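Local coordinates for lipolytic enzyme, G-D-S-L family (Bacteroides thetaiotaomicron, PDB 7BR2), which metabolizes the drug diltiazem in the gut and belongs to the SGNH (GDSL) family of serine esterases, at residues 63-66 with 67-71; 103-106 with 107-111; 122-125 with 126-129; 220-224 with 225-229. All coordinates share one frame; numbering follows the deposited sequence.

Contact 1: residues 63-66 with 67-71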
# COMPACT_ATOMS: atom_id res chain seq x y z
N THR A 63 15.90 0.47 -13.31
CA THR A 63 15.51 -0.63 -14.17
C THR A 63 15.91 -1.91 -13.47
O THR A 63 16.44 -1.89 -12.35
CB THR A 63 16.17 -0.55 -15.55
OG1 THR A 63 17.58 -0.60 -15.39
CG2 THR A 63 15.81 0.75 -16.23
N ALA A 64 15.71 -3.04 -14.14
CA ALA A 64 16.15 -4.30 -13.56
C ALA A 64 17.66 -4.31 -13.37
O ALA A 64 18.18 -4.97 -12.45
CB ALA A 64 15.72 -5.47 -14.44
N TYR A 65 18.39 -3.54 -14.20
CA TYR A 65 19.84 -3.43 -14.06
C TYR A 65 20.23 -2.79 -12.72
O TYR A 65 21.10 -3.31 -12.01
CB TYR A 65 20.41 -2.63 -15.24
CG TYR A 65 21.84 -2.17 -15.04
CD1 TYR A 65 22.91 -3.01 -15.35
CD2 TYR A 65 22.12 -0.90 -14.53
CE1 TYR A 65 24.22 -2.59 -15.15
CE2 TYR A 65 23.43 -0.48 -14.32
CZ TYR A 65 24.47 -1.32 -14.63
OH TYR A 65 25.77 -0.89 -14.43
N ASP A 66 19.55 -1.69 -12.34
CA ASP A 66 19.88 -1.00 -11.09
C ASP A 66 19.46 -1.80 -9.86
O ASP A 66 20.19 -1.88 -8.86
CB ASP A 66 19.22 0.37 -11.07
CG ASP A 66 19.52 1.17 -12.32
OD1 ASP A 66 20.69 1.55 -12.50
OD2 ASP A 66 18.58 1.44 -13.11
N MET A 67 18.25 -2.35 -9.90
CA MET A 67 17.77 -3.23 -8.84
C MET A 67 18.75 -4.38 -8.60
O MET A 67 19.08 -4.70 -7.44
CB MET A 67 16.39 -3.72 -9.22
CG MET A 67 15.36 -2.60 -9.27
SD MET A 67 13.72 -3.20 -9.75
CE MET A 67 12.88 -1.71 -10.27
N ASN A 68 19.26 -4.98 -9.68
CA ASN A 68 20.23 -6.06 -9.55
C ASN A 68 21.53 -5.56 -8.92
O ASN A 68 22.12 -6.27 -8.09
CB ASN A 68 20.53 -6.68 -10.92
CG ASN A 68 21.55 -7.81 -10.83
OD1 ASN A 68 21.26 -8.87 -10.28
ND2 ASN A 68 22.76 -7.56 -11.32
N LYS A 69 22.02 -4.39 -9.35
CA LYS A 69 23.24 -3.82 -8.75
C LYS A 69 23.13 -3.69 -7.24
O LYS A 69 24.13 -3.84 -6.52
CB LYS A 69 23.55 -2.42 -9.30
CG LYS A 69 24.13 -2.26 -10.67
CD LYS A 69 24.48 -0.76 -10.86
CE LYS A 69 23.40 0.12 -10.24
NZ LYS A 69 23.83 1.45 -9.73
N ARG A 70 21.94 -3.34 -6.73
CA ARG A 70 21.81 -3.00 -5.31
C ARG A 70 21.20 -4.11 -4.45
O ARG A 70 20.94 -3.87 -3.27
CB ARG A 70 21.01 -1.71 -5.13
CG ARG A 70 19.57 -1.79 -5.56
CD ARG A 70 18.88 -0.45 -5.28
NE ARG A 70 17.64 -0.26 -6.03
CZ ARG A 70 16.42 -0.50 -5.55
NH1 ARG A 70 16.28 -0.94 -4.30
NH2 ARG A 70 15.35 -0.29 -6.31
N LEU A 71 20.95 -5.30 -5.01
CA LEU A 71 20.44 -6.40 -4.18
C LEU A 71 21.24 -6.64 -2.89
O LEU A 71 20.66 -6.75 -1.81
CB LEU A 71 20.39 -7.69 -5.00
CG LEU A 71 19.27 -7.83 -6.03
CD1 LEU A 71 19.35 -9.20 -6.70
CD2 LEU A 71 17.93 -7.59 -5.39
O HOH W 1 23.10 -5.32 -12.95
O HOH W 2 22.78 3.97 -11.26
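Lys69 lays its aliphatic chain obliquely over one face of the Tyr65 ring, one helical turn further along helix 64-75. Its CG sits above the ring, offset toward the rim, and CD comes within 3.6 Å of Tyr65 CE2. The Tyr65 ring can meet it because chi1 of 166° sets CG opposite the backbone N. The same lysine runs beside Asp66, its NZ 4.2 Å from Asp66 OD1, too far for a salt bridge; water 2 accepts from NZ and donates weakly to OD1, while Gln378 and Gln379 also take bonds from NZ. This is the looser, watered side, where water 1 likewise joins Tyr65 O to Asn68 ND2.

The other side is packed. Met67 CG lies 3.3 Å from Thr63 O, which also accepts a nearly straight bond from Met67 N, and the methionine side chain continues onto Phe87, Leu25 and Met120. Buried Arg70 turns its guanidinium away to Asp62 and Asp74. At the start of the helix Thr63 and Asp66 form a capping box: Thr63 N reaches Asp66 OD2 at 2.9 Å on the anti lone pair, and Thr63 OG1 meets the same oxygen from above the carboxylate plane. Thr63 OG1 in turn accepts a weak bond from Tyr65 N. The carboxylate thus occupies the N-terminal end of the helix, where the helix dipole would be expected to favour its negative charge.

Contact 2: residues 103-106 with 107-111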
# COMPACT_ATOMS: atom_id res chain seq x y z
N LYS A 103 8.59 -0.36 -33.04
CA LYS A 103 8.55 -1.81 -32.82
C LYS A 103 9.91 -2.36 -32.42
O LYS A 103 10.04 -3.10 -31.43
CB LYS A 103 8.02 -2.50 -34.09
CG LYS A 103 7.95 -4.05 -34.06
CD LYS A 103 7.17 -4.62 -35.27
CE LYS A 103 7.01 -6.14 -35.19
NZ LYS A 103 6.38 -6.76 -36.41
N GLU A 104 10.94 -1.95 -33.15
CA GLU A 104 12.30 -2.40 -32.87
C GLU A 104 12.77 -1.89 -31.50
O GLU A 104 13.41 -2.63 -30.74
CB GLU A 104 13.21 -1.90 -33.99
CG GLU A 104 12.71 -2.33 -35.39
CD GLU A 104 11.77 -1.30 -36.05
OE1 GLU A 104 10.99 -0.65 -35.30
OE2 GLU A 104 11.78 -1.17 -37.30
N PHE A 105 12.39 -0.66 -31.15
CA PHE A 105 12.71 -0.10 -29.83
C PHE A 105 12.07 -0.93 -28.72
O PHE A 105 12.73 -1.28 -27.74
CB PHE A 105 12.21 1.34 -29.75
CG PHE A 105 12.41 1.99 -28.41
CD1 PHE A 105 13.65 2.48 -28.03
CD2 PHE A 105 11.36 2.10 -27.52
CE1 PHE A 105 13.83 3.09 -26.79
CE2 PHE A 105 11.53 2.70 -26.28
CZ PHE A 105 12.76 3.19 -25.92
N GLY A 106 10.76 -1.19 -28.85
CA GLY A 106 10.08 -2.02 -27.87
C GLY A 106 10.73 -3.37 -27.70
O GLY A 106 10.89 -3.86 -26.58
N GLU A 107 11.15 -3.99 -28.81
CA GLU A 107 11.76 -5.31 -28.72
C GLU A 107 13.13 -5.24 -28.05
O GLU A 107 13.45 -6.07 -27.20
CB GLU A 107 11.87 -5.94 -30.11
CG GLU A 107 12.67 -7.24 -30.16
CD GLU A 107 11.91 -8.40 -29.55
OE1 GLU A 107 10.67 -8.31 -29.47
OE2 GLU A 107 12.54 -9.40 -29.17
N GLN A 108 13.91 -4.21 -28.38
CA GLN A 108 15.23 -4.06 -27.77
C GLN A 108 15.10 -3.80 -26.27
O GLN A 108 15.85 -4.37 -25.47
CB GLN A 108 15.97 -2.91 -28.45
CG GLN A 108 16.30 -3.21 -29.90
CD GLN A 108 16.91 -2.04 -30.66
OE1 GLN A 108 16.70 -0.87 -30.31
NE2 GLN A 108 17.61 -2.35 -31.75
N LYS A 109 14.12 -2.99 -25.88
CA LYS A 109 13.93 -2.71 -24.46
C LYS A 109 13.45 -3.95 -23.71
O LYS A 109 13.92 -4.23 -22.60
CB LYS A 109 12.94 -1.55 -24.29
CG LYS A 109 13.51 -0.19 -24.63
CD LYS A 109 14.94 -0.08 -24.12
CE LYS A 109 15.31 1.36 -23.79
NZ LYS A 109 16.77 1.56 -23.59
N TYR A 110 12.54 -4.71 -24.31
CA TYR A 110 12.11 -5.96 -23.68
C TYR A 110 13.29 -6.91 -23.49
O TYR A 110 13.43 -7.53 -22.42
CB TYR A 110 11.01 -6.62 -24.51
CG TYR A 110 10.76 -8.05 -24.09
CD1 TYR A 110 9.97 -8.35 -23.00
CD2 TYR A 110 11.33 -9.10 -24.80
CE1 TYR A 110 9.76 -9.66 -22.62
CE2 TYR A 110 11.12 -10.40 -24.42
CZ TYR A 110 10.34 -10.68 -23.33
OH TYR A 110 10.14 -12.00 -22.97
N GLN A 111 14.14 -7.03 -24.51
CA GLN A 111 15.26 -7.97 -24.41
C GLN A 111 16.25 -7.53 -23.34
O GLN A 111 16.68 -8.34 -22.51
CB GLN A 111 15.96 -8.11 -25.76
CG GLN A 111 15.10 -8.82 -26.81
CD GLN A 111 14.77 -10.24 -26.42
OE1 GLN A 111 15.53 -10.89 -25.70
NE2 GLN A 111 13.61 -10.72 -26.85
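Lys109 CG rests over one face of the Phe105 ring, a CH-pi contact four residues along helix 102-125, with CG 3.9 Å from the ring centroid and 18° off its normal. The lysine chain bends at chi2 (-40°), which brings CE back to the ring as well, 3.8 Å from Phe105 CZ. The two side chains touch through carbon alone; Lys109 NZ finds a weak, long ion pair with Glu112.

The main-chain polar groups are satisfied by regular helical bonds. Lys103 O accepts from Glu107 N, Glu104 O from Gln108 N, Phe105 O from Lys109 N at 2.9 Å, and Gly106 O from Tyr110 N. Gln108 CG is pressed to 3.1 Å from Glu104 O, the oxygen that takes the bond from Gln108 N. Among the side chains, Glu107 uses both carboxylate oxygens: OE2 accepts from Gln111 NE2 at 2.9 Å, from above the carboxylate plane, while OE1 makes a salt bridge to Arg161. Replacing Phe105 by an alanine is likely to strip the Lys109 methylenes of the ring they lie on and free that chain to swing.

Tyr110 and Glu107 face helix 155-173: the tyrosine packs on Ile162 and Tyr165 and meets Arg161 in a cation-pi contact, beside the salt bridge of Glu107 to the same arginine. Phe105 instead meets Tyr97 edge-to-face.

Contact 3: residues 122-125 with 126-129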
# COMPACT_ATOMS: atom_id res chain seq x y z
N LYS A 122 18.55 -15.43 -11.04
CA LYS A 122 19.61 -16.27 -10.51
C LYS A 122 19.87 -15.96 -9.04
O LYS A 122 20.02 -16.88 -8.22
CB LYS A 122 20.88 -16.11 -11.34
CG LYS A 122 22.05 -16.84 -10.74
CD LYS A 122 23.22 -17.01 -11.70
CE LYS A 122 24.16 -18.11 -11.18
NZ LYS A 122 24.64 -17.85 -9.78
N ARG A 123 19.93 -14.66 -8.67
CA ARG A 123 20.16 -14.35 -7.26
C ARG A 123 19.03 -14.86 -6.38
O ARG A 123 19.27 -15.40 -5.30
CB ARG A 123 20.36 -12.85 -7.03
CG ARG A 123 21.41 -12.19 -7.88
CD ARG A 123 22.85 -12.57 -7.45
NE ARG A 123 23.05 -12.73 -6.00
CZ ARG A 123 23.49 -11.76 -5.20
NH1 ARG A 123 23.67 -11.99 -3.90
NH2 ARG A 123 23.75 -10.55 -5.69
N PHE A 124 17.79 -14.69 -6.83
CA PHE A 124 16.64 -15.09 -6.02
C PHE A 124 16.61 -16.60 -5.82
O PHE A 124 16.24 -17.08 -4.74
CB PHE A 124 15.35 -14.59 -6.67
CG PHE A 124 15.27 -13.08 -6.80
CD1 PHE A 124 15.97 -12.25 -5.93
CD2 PHE A 124 14.52 -12.50 -7.81
CE1 PHE A 124 15.90 -10.87 -6.05
CE2 PHE A 124 14.44 -11.12 -7.95
CZ PHE A 124 15.13 -10.30 -7.06
N LYS A 125 16.99 -17.36 -6.84
CA LYS A 125 16.98 -18.82 -6.72
C LYS A 125 17.95 -19.31 -5.64
O LYS A 125 17.75 -20.37 -5.06
CB LYS A 125 17.30 -19.45 -8.07
CG LYS A 125 16.24 -19.08 -9.10
CD LYS A 125 16.07 -20.05 -10.23
CE LYS A 125 17.32 -20.73 -10.67
NZ LYS A 125 16.95 -21.55 -11.85
N GLU A 126 19.00 -18.53 -5.36
CA GLU A 126 19.99 -18.93 -4.37
C GLU A 126 19.62 -18.59 -2.93
O GLU A 126 20.31 -19.04 -2.02
CB GLU A 126 21.34 -18.29 -4.74
CG GLU A 126 21.96 -18.92 -5.99
CD GLU A 126 22.10 -20.43 -5.84
OE1 GLU A 126 22.45 -20.90 -4.73
OE2 GLU A 126 21.85 -21.16 -6.83
N LEU A 127 18.54 -17.85 -2.70
CA LEU A 127 18.19 -17.40 -1.34
C LEU A 127 17.65 -18.58 -0.53
O LEU A 127 16.72 -19.25 -0.98
CB LEU A 127 17.17 -16.28 -1.38
CG LEU A 127 17.62 -14.93 -1.94
CD1 LEU A 127 16.45 -13.97 -1.91
CD2 LEU A 127 18.83 -14.36 -1.19
N PRO A 128 18.18 -18.85 0.66
CA PRO A 128 17.74 -20.05 1.40
C PRO A 128 16.38 -19.93 2.07
O PRO A 128 15.63 -20.92 2.11
CB PRO A 128 18.87 -20.25 2.42
CG PRO A 128 19.40 -18.87 2.65
CD PRO A 128 19.29 -18.15 1.34
N HIS A 129 16.03 -18.77 2.62
CA HIS A 129 14.82 -18.66 3.43
C HIS A 129 14.09 -17.36 3.10
O HIS A 129 13.80 -16.53 3.97
CB HIS A 129 15.18 -18.72 4.91
CG HIS A 129 15.95 -19.96 5.30
ND1 HIS A 129 15.36 -21.20 5.40
CD2 HIS A 129 17.25 -20.13 5.62
CE1 HIS A 129 16.27 -22.09 5.75
NE2 HIS A 129 17.42 -21.47 5.90
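The contact is a local helix C-terminus, where Phe124 and Leu127 mark the change from helix 102-125 to the loop that leads into strand 131-136. Leu127 N donates to Phe124 O at 3.2 Å, and Glu126 N to Arg123 O at 3.1 Å. Both donors stand well above the plane of the carbonyl they meet, 63° out of it, and both bonds span three residues. The four-residue bond from Glu126 N to Lys122 O has stretched to 3.5 Å and is weak, so the helical pattern is winding tighter as it runs out.

The side chains follow this change of course. Leu127 CB packs at 3.6 Å from Phe124 O, and its CD1 approaches Phe124 CD1 obliquely, at 4.4 Å, a loose touch. Leu127 goes on to Phe76 and Ile132. A chi1 of -61° turns Phe124 CG opposite the carbonyl carbon and sends the buried ring in among Leu71, Leu83, Val85, Ile132 and Met134. Glu126 folds back over the helix end, its CG 3.6 Å from Lys122 O; the charged ends of Glu126 and Lys122 stay apart, OE2 to NZ 5.2 Å. Arg123 directs its guanidinium to a salt bridge with Asp72.

Strands 82-85 and 131-136 are parallel neighbours joined through helix 102-125, so this helix end and its short loop form the second half of a beta-alpha-beta crossover in the three-layer alpha/beta/alpha fold of SGNH hydrolases.

Contact 4: residues 220-224 with 225-229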
# COMPACT_ATOMS: atom_id res chain seq x y z
N PHE A 220 -3.28 -6.01 -3.83
CA PHE A 220 -2.33 -6.94 -3.21
C PHE A 220 -2.96 -7.65 -2.02
O PHE A 220 -2.74 -8.85 -1.82
CB PHE A 220 -1.06 -6.19 -2.79
CG PHE A 220 0.07 -7.10 -2.37
CD1 PHE A 220 1.02 -7.52 -3.28
CD2 PHE A 220 0.17 -7.52 -1.05
CE1 PHE A 220 2.05 -8.37 -2.88
CE2 PHE A 220 1.20 -8.35 -0.65
CZ PHE A 220 2.15 -8.77 -1.57
N LEU A 221 -3.79 -6.94 -1.27
CA LEU A 221 -4.49 -7.58 -0.16
C LEU A 221 -5.50 -8.61 -0.67
O LEU A 221 -5.69 -9.66 -0.05
CB LEU A 221 -5.20 -6.52 0.69
CG LEU A 221 -4.22 -5.59 1.40
CD1 LEU A 221 -4.96 -4.41 2.00
CD2 LEU A 221 -3.45 -6.37 2.45
N LYS A 222 -6.13 -8.34 -1.81
CA LYS A 222 -7.04 -9.32 -2.39
C LYS A 222 -6.26 -10.55 -2.87
O LYS A 222 -6.71 -11.68 -2.68
CB LYS A 222 -7.88 -8.68 -3.51
CG LYS A 222 -8.75 -9.66 -4.33
CD LYS A 222 -9.91 -8.94 -5.07
CE LYS A 222 -9.55 -8.79 -6.54
NZ LYS A 222 -10.59 -8.11 -7.34
N ALA A 223 -5.08 -10.34 -3.43
CA ALA A 223 -4.22 -11.46 -3.79
C ALA A 223 -3.75 -12.24 -2.57
O ALA A 223 -3.34 -13.40 -2.71
CB ALA A 223 -3.01 -10.96 -4.59
N GLN A 224 -3.78 -11.65 -1.39
CA GLN A 224 -3.47 -12.38 -0.16
C GLN A 224 -4.72 -12.98 0.49
O GLN A 224 -4.63 -13.48 1.62
CB GLN A 224 -2.72 -11.48 0.82
CG GLN A 224 -1.33 -11.05 0.33
CD GLN A 224 -0.48 -10.42 1.43
OE1 GLN A 224 -0.92 -9.47 2.09
NE2 GLN A 224 0.74 -10.91 1.62
N GLY A 225 -5.87 -12.92 -0.18
CA GLY A 225 -7.04 -13.63 0.30
C GLY A 225 -7.87 -12.90 1.34
O GLY A 225 -8.57 -13.55 2.11
N PHE A 226 -7.78 -11.56 1.40
CA PHE A 226 -8.53 -10.78 2.37
C PHE A 226 -9.82 -10.17 1.81
O PHE A 226 -10.58 -9.58 2.58
CB PHE A 226 -7.65 -9.65 2.92
CG PHE A 226 -6.40 -10.13 3.60
CD1 PHE A 226 -6.44 -11.17 4.52
CD2 PHE A 226 -5.17 -9.56 3.29
CE1 PHE A 226 -5.29 -11.62 5.14
CE2 PHE A 226 -4.01 -10.01 3.90
CZ PHE A 226 -4.06 -11.04 4.82
N ALA A 227 -10.05 -10.27 0.50
CA ALA A 227 -11.26 -9.70 -0.08
C ALA A 227 -12.48 -10.51 0.34
O ALA A 227 -12.51 -11.73 0.17
CB ALA A 227 -11.14 -9.65 -1.60
N GLY A 228 -13.47 -9.83 0.88
CA GLY A 228 -14.67 -10.48 1.36
C GLY A 228 -14.69 -10.77 2.84
O GLY A 228 -15.71 -11.26 3.35
N LYS A 229 -13.59 -10.53 3.54
CA LYS A 229 -13.54 -10.75 4.97
C LYS A 229 -13.83 -9.47 5.74
O LYS A 229 -13.28 -8.40 5.45
CB LYS A 229 -12.18 -11.35 5.35
CG LYS A 229 -12.01 -12.75 4.77
CD LYS A 229 -10.72 -13.40 5.22
CE LYS A 229 -10.52 -14.75 4.53
NZ LYS A 229 -9.14 -15.30 4.76
O HOH W 3 -9.26 -12.21 -1.38
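Phe226 folds back against the end of helix 210-223. Its CB lies 3.6 Å from Leu221 O, the oxygen that also accepts from Phe226 N, and CG is 3.7 Å from that same oxygen. CD2 then meets Leu221 CD2 at 3.7 Å, and CE2 lies 3.6 Å from Gln224 OE1 and just as near Gln224 CB. CD1, CE1 and the tip CZ lie beneath Gln224 O, which stands 3.9 Å above the ring plane over its centre and 4.1 Å from CZ. Tyr42, Phe47 and Pro15 pack on the ring from elsewhere in the chain, while Gln224 OE1 is held by Tyr43 OH.

The helix is closed by a Schellman motif: Phe226 N bonds to Leu221 O at 3.2 Å and Gly225 N to Lys222 O at 2.9 Å. Gly225, with phi of 84°, is the C-prime residue, where a side chain would clash with Gln224 O. Beyond it, Ala227 CB touches Lys222 CG, and water 3 links Lys222 O to Ala227 N. With a serine instead of Phe226, a gap would probably open beside Leu221 and a ring be taken away from Tyr42 and Phe47. The turn and one water thus satisfy Leu221 O, Lys222 O and the N atoms of Gly225, Phe226 and Ala227, while the ring against Leu221 makes that side of the helix end apolar.

In the fold
Along the chain the four contacts come in series. Contacts 2 and 3 occupy the two ends of helix 102-125, their centres about 28 Å apart, and contact 1 starts helix 64-75 beside it. Contacts 1 and 3 touch: Leu71 CD1 lies 3.8 Å from Arg123 CB, joining the two helices next to the parallel sheet. Contact 4 stands apart, about 30 Å from contact 1 and 35 Å from contact 2 between centres, where helix 210-223 gives way to the loop before strand 232-237. Contacts 1 to 3 thus lie on or at the end of two neighbouring helices packed beside the parallel sheet, while contact 4 marks where the chain leaves helix 210-223 for the mixed sheet.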